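Side-chain contact in sugar ABC transporter (Sugar-binding protein) (Bacillus halodurans, PDB 4YO7), which binds myo-inositol in its interdomain pocket and probably delivers such solutes to an ABC transporter for import: residues Val232-Asn236 and Asp237-Leu241. Sequence-based numbering, arbitrary orientation.
With INS (1,2,3,4,5,6-hexahydroxy-cyclohexane), chain F.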
# COMPACT_ATOMS: atom_id res chain seq x y z
N VAL A 232 0.54 18.45 -6.61
CA VAL A 232 1.34 17.63 -5.73
C VAL A 232 0.74 16.24 -5.80
O VAL A 232 -0.43 16.06 -5.49
CB VAL A 232 1.34 18.16 -4.29
CG1 VAL A 232 2.06 17.17 -3.34
CG2 VAL A 232 1.99 19.53 -4.25
N VAL A 233 1.54 15.28 -6.25
CA VAL A 233 1.07 13.95 -6.53
C VAL A 233 1.86 12.99 -5.65
O VAL A 233 3.07 12.84 -5.82
CB VAL A 233 1.21 13.62 -8.04
CG1 VAL A 233 0.66 12.26 -8.33
CG2 VAL A 233 0.47 14.66 -8.86
N ALA A 234 1.17 12.37 -4.70
CA ALA A 234 1.82 11.59 -3.66
C ALA A 234 1.55 10.11 -3.81
O ALA A 234 0.44 9.70 -4.13
CB ALA A 234 1.36 12.05 -2.29
N ASN A 235 2.57 9.30 -3.55
CA ASN A 235 2.43 7.85 -3.60
C ASN A 235 1.41 7.29 -2.58
O ASN A 235 1.01 6.12 -2.71
CB ASN A 235 3.77 7.15 -3.32
CG ASN A 235 4.80 7.20 -4.46
OD1 ASN A 235 5.94 6.71 -4.25
ND2 ASN A 235 4.46 7.74 -5.63
N ASN A 236 1.07 8.03 -1.51
CA ASN A 236 -0.06 7.61 -0.69
C ASN A 236 -0.80 8.77 -0.06
O ASN A 236 -0.37 9.93 -0.13
CB ASN A 236 0.37 6.60 0.41
CG ASN A 236 1.01 7.24 1.64
OD1 ASN A 236 1.50 8.36 1.63
ND2 ASN A 236 1.03 6.45 2.74
N ASP A 237 -1.94 8.45 0.52
CA ASP A 237 -2.81 9.47 1.09
C ASP A 237 -2.20 10.18 2.28
O ASP A 237 -2.41 11.38 2.44
CB ASP A 237 -4.16 8.85 1.51
CG ASP A 237 -5.07 8.55 0.34
OD1 ASP A 237 -4.94 9.20 -0.73
OD2 ASP A 237 -5.97 7.68 0.49
N GLU A 238 -1.46 9.46 3.13
CA GLU A 238 -0.89 10.11 4.30
C GLU A 238 0.01 11.28 3.90
O GLU A 238 -0.08 12.36 4.48
CB GLU A 238 -0.10 9.12 5.16
CG GLU A 238 -0.99 8.25 6.01
CD GLU A 238 -1.84 9.07 7.01
OE1 GLU A 238 -1.26 9.66 7.93
OE2 GLU A 238 -3.09 9.13 6.87
N MSE A 239 0.86 11.09 2.89
CA MSE A 239 1.73 12.19 2.47
C MSE A 239 0.93 13.35 1.89
O MSE A 239 1.23 14.52 2.17
CB MSE A 239 2.78 11.71 1.47
CG MSE A 239 3.79 10.82 2.15
SE MSE A 239 5.18 10.22 0.93
CE MSE A 239 4.12 9.33 -0.43
N ALA A 240 -0.10 13.02 1.10
CA ALA A 240 -0.97 14.04 0.51
C ALA A 240 -1.64 14.86 1.59
O ALA A 240 -1.74 16.07 1.48
CB ALA A 240 -2.00 13.41 -0.41
N LEU A 241 -2.07 14.19 2.66
CA LEU A 241 -2.73 14.88 3.78
C LEU A 241 -1.76 15.81 4.50
O LEU A 241 -2.12 16.91 4.95
CB LEU A 241 -3.32 13.86 4.75
CG LEU A 241 -4.52 13.08 4.19
CD1 LEU A 241 -4.96 11.99 5.16
CD2 LEU A 241 -5.72 13.97 3.84
C1 INS F . 2.16 0.90 2.82
C2 INS F . 1.25 2.04 3.23
C3 INS F . 0.72 2.72 1.97
C4 INS F . -0.05 1.74 1.08
C5 INS F . 0.87 0.56 0.71
C6 INS F . 1.39 -0.11 1.98
O1 INS F . 2.67 0.20 4.00
O2 INS F . 0.16 1.49 3.97
O3 INS F . -0.15 3.81 2.41
O4 INS F . -0.44 2.39 -0.14
O5 INS F . 0.09 -0.41 -0.01
O6 INS F . 2.33 -1.18 1.57
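Asn236 caps helix 237-249 with its side-chain carbonyl: OD1 accepts the backbone N-H of Met239, N to OD1 3.1 Å in a nearly straight bond (166° at the hydrogen). The donor does not lie in the amide plane but rises 39° out of it. With chi1 at 80°, CG sits between the backbone N and the carbonyl carbon, which folds the amide back over the first turn. The side chain of Met239 packs against the capping oxygen, its CG 3.4 Å from Asn236 OD1. A weak backbone bond from Ala240 N to Asn236 O, 3.3 Å long, begins the helical ladder beside it.

The other end of the same amide serves the ligand. ND2 of Asn236 donates to O3 of the inositol over 2.9 Å, almost linearly, and also to the backbone O of Phe210, so cap and carbonyl together fix the rotation of the group that reads this hydroxyl. Asp262, Arg134, Asp56 and further pocket residues also hydrogen-bond the inositol.

Here strand 231-234 of the four-stranded parallel sheet, between strands 169-175 and 257-259, passes into its helix within a beta-alpha-beta unit, and, as in other periplasmic binding proteins, the ligand lies near a helix N-terminus at the end of such a sheet.

Apolar contacts close the turn behind the cap. Selenomethionine Met239 bends at chi3, bringing CE to 3.6 Å from CB of Asn235. On the strand side, Ala234 CB rests against Met239 CB at 4.0 Å and against Ala240 CB at 4.1 Å.

Both acidic residues find partners beyond the turn: Asp237 OD1 bonds to Thr279 OG1 and OD2 to Thr264 N, and Glu238 forms a salt bridge with Arg212.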